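Local coordinates for alpha-catenin-like protein hmp-1 (Caenorhabditis elegans, PDB 5H5M) that links the cadherin-catenin complex of adherens junctions to actin filaments and is required for cell migration and cell shape changes during embryonic body enclosure and elongation, at residues S170-I179 / L226-I234; T182-V193 / Y216-L227. All coordinates share one frame; numbering follows the deposited sequence.

Interaction 1. Residues S170-I179 / L226-I234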
# COMPACT_ATOMS: atom_id res chain seq x y z
N SER A 170 10.70 7.33 -4.30
CA SER A 170 11.84 6.46 -4.57
C SER A 170 12.95 7.22 -5.28
O SER A 170 12.69 7.97 -6.23
CB SER A 170 11.41 5.26 -5.41
OG SER A 170 12.53 4.44 -5.70
N SER A 171 14.19 7.03 -4.83
CA SER A 171 15.35 7.63 -5.48
C SER A 171 15.97 6.63 -6.45
O SER A 171 16.99 6.91 -7.08
CB SER A 171 16.38 8.08 -4.45
OG SER A 171 17.05 6.98 -3.87
N ASP A 172 15.34 5.47 -6.56
CA ASP A 172 15.78 4.44 -7.50
C ASP A 172 15.34 4.80 -8.91
O ASP A 172 14.24 4.43 -9.34
CB ASP A 172 15.22 3.07 -7.09
CG ASP A 172 15.85 1.92 -7.86
OD1 ASP A 172 15.81 0.78 -7.35
OD2 ASP A 172 16.39 2.15 -8.96
N VAL A 173 16.19 5.53 -9.62
CA VAL A 173 15.88 6.04 -10.95
C VAL A 173 15.54 4.93 -11.95
O VAL A 173 14.61 5.07 -12.75
CB VAL A 173 17.06 6.87 -11.51
CG1 VAL A 173 16.83 7.25 -12.96
CG2 VAL A 173 17.28 8.11 -10.65
N GLU A 174 16.28 3.83 -11.89
CA GLU A 174 16.07 2.73 -12.83
C GLU A 174 14.78 1.96 -12.54
O GLU A 174 14.06 1.59 -13.46
CB GLU A 174 17.27 1.78 -12.82
CG GLU A 174 18.58 2.43 -13.23
CD GLU A 174 18.52 3.06 -14.61
OE1 GLU A 174 17.94 2.44 -15.53
OE2 GLU A 174 19.04 4.18 -14.78
N SER A 175 14.49 1.72 -11.26
CA SER A 175 13.25 1.03 -10.91
C SER A 175 12.05 1.91 -11.26
O SER A 175 11.07 1.42 -11.81
CB SER A 175 13.22 0.66 -9.43
OG SER A 175 14.15 -0.37 -9.13
N VAL A 176 12.16 3.20 -10.94
CA VAL A 176 11.11 4.16 -11.27
C VAL A 176 10.84 4.17 -12.77
O VAL A 176 9.69 4.22 -13.21
CB VAL A 176 11.48 5.59 -10.79
CG1 VAL A 176 10.70 6.65 -11.56
CG2 VAL A 176 11.25 5.72 -9.29
N SER A 177 11.90 4.09 -13.56
CA SER A 177 11.76 4.07 -15.01
C SER A 177 10.92 2.87 -15.47
O SER A 177 10.01 3.03 -16.29
CB SER A 177 13.13 4.04 -15.68
OG SER A 177 12.99 3.94 -17.09
N VAL A 178 11.23 1.69 -14.94
CA VAL A 178 10.49 0.48 -15.27
C VAL A 178 9.03 0.59 -14.82
O VAL A 178 8.11 0.24 -15.56
CB VAL A 178 11.13 -0.77 -14.64
CG1 VAL A 178 10.19 -1.97 -14.72
CG2 VAL A 178 12.46 -1.08 -15.32
N ILE A 179 8.83 1.08 -13.60
CA ILE A 179 7.49 1.25 -13.04
C ILE A 179 6.63 2.18 -13.89
O ILE A 179 5.46 1.89 -14.15
CB ILE A 179 7.57 1.79 -11.60
CG1 ILE A 179 8.17 0.74 -10.67
CG2 ILE A 179 6.18 2.21 -11.10
CD1 ILE A 179 8.54 1.25 -9.30
N LEU A 226 5.10 -7.90 -13.30
CA LEU A 226 6.26 -7.04 -13.43
C LEU A 226 6.13 -5.81 -12.53
O LEU A 226 7.05 -5.45 -11.81
CB LEU A 226 6.43 -6.62 -14.89
CG LEU A 226 7.48 -5.54 -15.19
CD1 LEU A 226 8.81 -6.01 -14.67
CD2 LEU A 226 7.58 -5.26 -16.68
N LEU A 227 4.97 -5.16 -12.59
CA LEU A 227 4.73 -3.93 -11.84
C LEU A 227 4.74 -4.19 -10.34
O LEU A 227 5.30 -3.40 -9.57
CB LEU A 227 3.40 -3.31 -12.26
CG LEU A 227 2.92 -2.13 -11.41
CD1 LEU A 227 3.90 -0.98 -11.49
CD2 LEU A 227 1.52 -1.69 -11.81
N THR A 228 4.13 -5.29 -9.93
CA THR A 228 4.05 -5.64 -8.52
C THR A 228 5.45 -5.89 -7.97
O THR A 228 5.78 -5.44 -6.87
CB THR A 228 3.18 -6.89 -8.29
OG1 THR A 228 1.91 -6.71 -8.93
CG2 THR A 228 2.98 -7.13 -6.80
N THR A 229 6.27 -6.60 -8.74
CA THR A 229 7.63 -6.88 -8.34
C THR A 229 8.43 -5.59 -8.21
O THR A 229 9.14 -5.38 -7.23
CB THR A 229 8.34 -7.81 -9.34
OG1 THR A 229 7.62 -9.05 -9.42
CG2 THR A 229 9.76 -8.10 -8.88
N ALA A 230 8.31 -4.72 -9.21
CA ALA A 230 9.05 -3.46 -9.22
C ALA A 230 8.68 -2.59 -8.02
O ALA A 230 9.56 -1.98 -7.40
CB ALA A 230 8.81 -2.72 -10.52
N LEU A 231 7.39 -2.54 -7.69
CA LEU A 231 6.91 -1.76 -6.54
C LEU A 231 7.41 -2.28 -5.20
O LEU A 231 7.73 -1.50 -4.30
CB LEU A 231 5.38 -1.71 -6.53
CG LEU A 231 4.74 -0.72 -7.51
CD1 LEU A 231 3.24 -0.83 -7.45
CD2 LEU A 231 5.18 0.70 -7.19
N ASP A 232 7.47 -3.60 -5.05
CA ASP A 232 8.00 -4.20 -3.83
C ASP A 232 9.47 -3.83 -3.65
O ASP A 232 9.97 -3.77 -2.53
CB ASP A 232 7.83 -5.73 -3.84
CG ASP A 232 6.37 -6.16 -3.76
OD1 ASP A 232 5.54 -5.37 -3.26
OD2 ASP A 232 6.06 -7.29 -4.19
N ASN A 233 10.15 -3.59 -4.77
CA ASN A 233 11.58 -3.26 -4.74
C ASN A 233 11.87 -1.81 -4.34
O ASN A 233 13.00 -1.50 -3.96
CB ASN A 233 12.20 -3.54 -6.11
CG ASN A 233 12.79 -4.93 -6.19
OD1 ASN A 233 12.32 -5.78 -6.94
ND2 ASN A 233 13.84 -5.17 -5.41
N ILE A 234 10.87 -0.94 -4.41
CA ILE A 234 11.04 0.43 -3.94
C ILE A 234 10.24 0.64 -2.66
O ILE A 234 9.95 1.77 -2.27
CB ILE A 234 10.61 1.47 -5.01
CG1 ILE A 234 9.11 1.38 -5.30
CG2 ILE A 234 11.42 1.30 -6.29
CD1 ILE A 234 8.57 2.62 -5.99
O HOH W 1 14.76 0.45 -4.86

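Interaction 2. Residues T182-V193 / Y216-L227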
# COMPACT_ATOMS: atom_id res chain seq x y z
N THR A 182 5.85 0.55 -17.34
CA THR A 182 4.91 -0.54 -17.12
C THR A 182 3.51 -0.01 -16.83
O THR A 182 2.52 -0.54 -17.32
CB THR A 182 5.37 -1.46 -15.98
OG1 THR A 182 6.72 -1.88 -16.22
CG2 THR A 182 4.46 -2.67 -15.86
N ALA A 183 3.44 1.06 -16.04
CA ALA A 183 2.16 1.68 -15.72
C ALA A 183 1.47 2.23 -16.97
O ALA A 183 0.27 2.06 -17.15
CB ALA A 183 2.34 2.78 -14.69
N ALA A 184 2.25 2.88 -17.83
CA ALA A 184 1.71 3.43 -19.08
C ALA A 184 1.24 2.32 -20.02
O ALA A 184 0.27 2.50 -20.76
CB ALA A 184 2.76 4.30 -19.77
N GLN A 185 1.92 1.18 -20.00
CA GLN A 185 1.53 0.04 -20.83
C GLN A 185 0.23 -0.59 -20.32
O GLN A 185 -0.63 -0.96 -21.12
CB GLN A 185 2.65 -1.00 -20.88
CG GLN A 185 3.83 -0.59 -21.74
CD GLN A 185 4.93 -1.63 -21.76
OE1 GLN A 185 5.83 -1.61 -20.92
NE2 GLN A 185 4.87 -2.54 -22.73
N LEU A 186 0.10 -0.70 -19.01
CA LEU A 186 -1.13 -1.23 -18.41
C LEU A 186 -2.30 -0.30 -18.67
O LEU A 186 -3.41 -0.74 -18.95
CB LEU A 186 -0.94 -1.44 -16.90
CG LEU A 186 -0.12 -2.67 -16.52
CD1 LEU A 186 0.28 -2.63 -15.05
CD2 LEU A 186 -0.91 -3.93 -16.81
N GLU A 187 -2.05 1.00 -18.57
CA GLU A 187 -3.06 2.02 -18.85
C GLU A 187 -3.56 1.91 -20.29
O GLU A 187 -4.73 2.13 -20.58
CB GLU A 187 -2.49 3.41 -18.58
CG GLU A 187 -3.42 4.56 -18.89
CD GLU A 187 -2.79 5.90 -18.57
OE1 GLU A 187 -1.71 6.21 -19.14
OE2 GLU A 187 -3.35 6.64 -17.74
N LYS A 188 -2.64 1.56 -21.18
CA LYS A 188 -2.95 1.36 -22.59
C LYS A 188 -3.71 0.06 -22.82
O LYS A 188 -4.70 0.02 -23.56
CB LYS A 188 -1.65 1.37 -23.39
CG LYS A 188 -1.78 1.06 -24.87
CD LYS A 188 -0.41 1.08 -25.52
CE LYS A 188 0.35 2.35 -25.15
NZ LYS A 188 1.79 2.29 -25.56
N LEU A 189 -3.26 -1.00 -22.17
CA LEU A 189 -3.78 -2.35 -22.37
C LEU A 189 -5.18 -2.57 -21.77
O LEU A 189 -6.00 -3.30 -22.34
CB LEU A 189 -2.80 -3.36 -21.77
CG LEU A 189 -3.01 -4.85 -22.03
CD1 LEU A 189 -3.04 -5.14 -23.51
CD2 LEU A 189 -1.91 -5.65 -21.34
N ALA A 190 -5.45 -1.93 -20.63
CA ALA A 190 -6.68 -2.14 -19.87
C ALA A 190 -7.99 -2.00 -20.68
O ALA A 190 -8.85 -2.87 -20.60
CB ALA A 190 -6.72 -1.19 -18.67
N PRO A 191 -8.16 -0.90 -21.45
CA PRO A 191 -9.43 -0.82 -22.17
C PRO A 191 -9.54 -1.85 -23.30
O PRO A 191 -10.64 -2.20 -23.72
CB PRO A 191 -9.43 0.61 -22.75
CG PRO A 191 -8.31 1.33 -22.06
CD PRO A 191 -7.31 0.28 -21.70
N GLN A 192 -8.39 -2.32 -23.78
CA GLN A 192 -8.36 -3.32 -24.84
C GLN A 192 -8.71 -4.69 -24.27
O GLN A 192 -9.40 -5.48 -24.92
CB GLN A 192 -6.99 -3.35 -25.51
CG GLN A 192 -6.57 -2.00 -26.08
CD GLN A 192 -5.16 -2.02 -26.64
OE1 GLN A 192 -4.46 -3.03 -26.56
NE2 GLN A 192 -4.73 -0.90 -27.21
N VAL A 193 -8.22 -4.97 -23.06
CA VAL A 193 -8.56 -6.20 -22.36
C VAL A 193 -10.06 -6.26 -22.13
O VAL A 193 -10.69 -7.29 -22.35
CB VAL A 193 -7.82 -6.32 -21.01
CG1 VAL A 193 -8.34 -7.51 -20.22
CG2 VAL A 193 -6.32 -6.43 -21.23
N TYR A 216 -4.80 -11.60 -24.44
CA TYR A 216 -4.88 -10.37 -23.67
C TYR A 216 -4.74 -10.63 -22.17
O TYR A 216 -4.11 -9.85 -21.46
CB TYR A 216 -6.19 -9.63 -23.95
CG TYR A 216 -6.10 -8.74 -25.15
CD1 TYR A 216 -5.68 -7.42 -25.03
CD2 TYR A 216 -6.41 -9.21 -26.42
CE1 TYR A 216 -5.58 -6.60 -26.13
CE2 TYR A 216 -6.31 -8.40 -27.53
CZ TYR A 216 -5.90 -7.09 -27.38
OH TYR A 216 -5.80 -6.27 -28.48
N LYS A 217 -5.35 -11.72 -21.71
CA LYS A 217 -5.27 -12.10 -20.31
C LYS A 217 -3.83 -12.29 -19.86
O LYS A 217 -3.42 -11.75 -18.84
CB LYS A 217 -6.06 -13.39 -20.07
CG LYS A 217 -5.83 -14.03 -18.72
CD LYS A 217 -6.26 -15.49 -18.74
CE LYS A 217 -5.94 -16.19 -17.43
NZ LYS A 217 -6.37 -17.62 -17.46
N ASN A 218 -3.07 -13.06 -20.64
CA ASN A 218 -1.70 -13.37 -20.28
C ASN A 218 -0.77 -12.16 -20.37
O ASN A 218 0.11 -11.99 -19.53
CB ASN A 218 -1.18 -14.50 -21.17
CG ASN A 218 -1.89 -15.82 -20.91
OD1 ASN A 218 -2.24 -16.13 -19.77
ND2 ASN A 218 -2.11 -16.59 -21.96
N ALA A 219 -0.98 -11.32 -21.38
CA ALA A 219 -0.19 -10.10 -21.51
C ALA A 219 -0.44 -9.19 -20.31
O ALA A 219 0.49 -8.55 -19.80
CB ALA A 219 -0.53 -9.38 -22.81
N TRP A 220 -1.69 -9.13 -19.86
CA TRP A 220 -2.06 -8.31 -18.72
C TRP A 220 -1.40 -8.80 -17.44
O TRP A 220 -0.74 -8.03 -16.74
CB TRP A 220 -3.58 -8.29 -18.55
CG TRP A 220 -4.01 -7.52 -17.34
CD1 TRP A 220 -4.31 -8.03 -16.11
CD2 TRP A 220 -4.17 -6.10 -17.23
NE1 TRP A 220 -4.65 -7.02 -15.24
CE2 TRP A 220 -4.57 -5.82 -15.91
CE3 TRP A 220 -4.01 -5.04 -18.13
CZ2 TRP A 220 -4.82 -4.53 -15.46
CZ3 TRP A 220 -4.26 -3.75 -17.68
CH2 TRP A 220 -4.66 -3.51 -16.36
N PHE A 221 -1.57 -10.08 -17.14
CA PHE A 221 -1.01 -10.66 -15.92
C PHE A 221 0.52 -10.62 -15.90
O PHE A 221 1.13 -10.55 -14.84
CB PHE A 221 -1.50 -12.10 -15.73
CG PHE A 221 -2.88 -12.19 -15.15
CD1 PHE A 221 -3.34 -11.22 -14.27
CD2 PHE A 221 -3.72 -13.25 -15.47
CE1 PHE A 221 -4.61 -11.31 -13.73
CE2 PHE A 221 -4.99 -13.34 -14.93
CZ PHE A 221 -5.44 -12.37 -14.06
N ASP A 222 1.14 -10.68 -17.08
CA ASP A 222 2.60 -10.55 -17.17
C ASP A 222 3.06 -9.15 -16.77
O ASP A 222 4.07 -9.00 -16.08
CB ASP A 222 3.09 -10.87 -18.59
CG ASP A 222 3.00 -12.35 -18.92
OD1 ASP A 222 2.81 -13.17 -18.00
OD2 ASP A 222 3.14 -12.69 -20.12
N LYS A 223 2.32 -8.13 -17.20
CA LYS A 223 2.67 -6.75 -16.90
C LYS A 223 2.39 -6.40 -15.44
O LYS A 223 3.18 -5.69 -14.81
CB LYS A 223 1.90 -5.78 -17.81
CG LYS A 223 2.19 -5.93 -19.29
CD LYS A 223 3.62 -5.57 -19.62
CE LYS A 223 3.87 -5.68 -21.12
NZ LYS A 223 5.29 -5.38 -21.46
N VAL A 224 1.28 -6.89 -14.91
CA VAL A 224 0.93 -6.66 -13.51
C VAL A 224 1.97 -7.31 -12.59
O VAL A 224 2.37 -6.72 -11.58
CB VAL A 224 -0.48 -7.20 -13.18
CG1 VAL A 224 -0.68 -7.30 -11.67
CG2 VAL A 224 -1.54 -6.31 -13.81
N ARG A 225 2.40 -8.51 -12.94
CA ARG A 225 3.42 -9.22 -12.17
C ARG A 225 4.72 -8.42 -12.14
O ARG A 225 5.35 -8.28 -11.09
CB ARG A 225 3.65 -10.62 -12.75
CG ARG A 225 4.66 -11.46 -11.99
CD ARG A 225 4.67 -12.90 -12.49
NE ARG A 225 3.40 -13.57 -12.22
CZ ARG A 225 2.48 -13.86 -13.15
NH1 ARG A 225 2.69 -13.53 -14.41
NH2 ARG A 225 1.36 -14.47 -12.80
N LEU A 226 5.10 -7.90 -13.30
CA LEU A 226 6.26 -7.04 -13.43
C LEU A 226 6.13 -5.81 -12.53
O LEU A 226 7.05 -5.45 -11.81
CB LEU A 226 6.43 -6.62 -14.89
CG LEU A 226 7.48 -5.54 -15.19
CD1 LEU A 226 8.81 -6.01 -14.67
CD2 LEU A 226 7.58 -5.26 -16.68
N LEU A 227 4.97 -5.16 -12.59
CA LEU A 227 4.73 -3.93 -11.84
C LEU A 227 4.74 -4.19 -10.34
O LEU A 227 5.30 -3.40 -9.57
CB LEU A 227 3.40 -3.31 -12.26
CG LEU A 227 2.92 -2.13 -11.41
CD1 LEU A 227 3.90 -0.98 -11.49
CD2 LEU A 227 1.52 -1.69 -11.81

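Interaction 1. Residues S170-I179 / L226-I234
Ile179, in the first turns of helix 173-202, and Ile234, just past the end of helix 207-233, reach toward each other tip to tip, CD1 to CD1 at 3.6 Å. The axes of helix segments 173-179 and 226-233 approach to 9.5 Å at 153°. From Ile179 CB two branches leave. CG2 meets Leu227 CD1 at 3.9 Å, where the two side chains cross at about a right angle. CG1 lies anti to the carbonyl carbon (chi1 -68°) and packs on Ala230 CB at 3.5 Å. CD1, at the tip, then reaches both Ile234 CD1 and Leu231 CD2. Val178 adds looser apolar contacts to Leu226 and Ala230 on the more exposed side.

Ile234 has CG1 between the backbone N and the carbonyl carbon (chi1 65°), which turns CG2 to Ser170 OG, 3.4 Å away, and to Ser175 CB. The extended second torsion carries CD1 on to Ile179. Ser170 OG accepts from Asp172 N in an ST turn. Asp172 is the N-cap of helix 173-202. Its OD2 takes the backbone N of Ser175, and its OD1 takes Ser175 OG at 2.7 Å; both donors lie above the carboxylate plane. No direct hydrogen bond crosses the contact, but one water donates to Asp172 OD1 and to Asn233 O. Ala163 and Ser166 of helix 142-166 touch the buried side. This capped helix start against the end of an antiparallel neighbour is part of a helical bundle of the vinculin/alpha-catenin family, here in the M domain.

Interaction 2. Residues T182-V193 / Y216-L227
Knobs-into-holes packing joins two antiparallel helices of an alpha-catenin M-domain bundle here. Their segments approach to 9.8 Å at 152°. Leu186 sits among Trp220, Lys223, Val224 and Leu227, and Trp220 in turn sits among Leu186, Leu189, Ala190 and Val193. Leu186 CD2 lies over the indole face in a CH-pi contact, 3.5 Å from Trp220 CZ3. Trp220 CG is anti to the backbone N (chi1 176°), which carries the indole across to the partner helix. Leu189 CD2 meets the ring edge at CE3, and Ala190 CB touches Trp220 CZ3 at 3.7 Å. With Trp220 cut back to an alanine, Leu186 CD2 would probably lose the face it lies on, Phe152 its ring partner, and a gap would open beside Ala190.

Leu189 CD1 also meets Tyr216 CD1 at 3.8 Å. Val193 CG2 comes to that ring's edge, while Gln192 CB lies 3.6 Å from Tyr216 CE1. At the other end Thr182 CG2 packs on Leu227 CB, and Thr182 OG1 is hydrogen-bonded to Val178 O of its own helix. Helix 142-166 covers the buried side, where Phe152 packs edge-to-face with Trp220, and Leu130 of helix 128-137 touches both Trp220 and Val193.

Following the chain from the N terminus, helix 142-166 is passed before the chain enters helix 173-202 at the capped start used by interaction 1. It passes through 182-193, turns back after residue 202 and returns along helix 207-233. Interaction 2 closes the inner loop, with 22 residues between its segments. Interaction 1 closes the outer one, with 46 between. The contacts nest without crossing, as in a helical hairpin. Their centres are 16 Å apart, and Leu226 and Leu227 serve both. Interaction 2 joins the parts nearer the turn, and interaction 1 joins the open ends. Both hold the two arms together, and helix 142-166, which lies against both, joins the hairpin to the rest of the bundle.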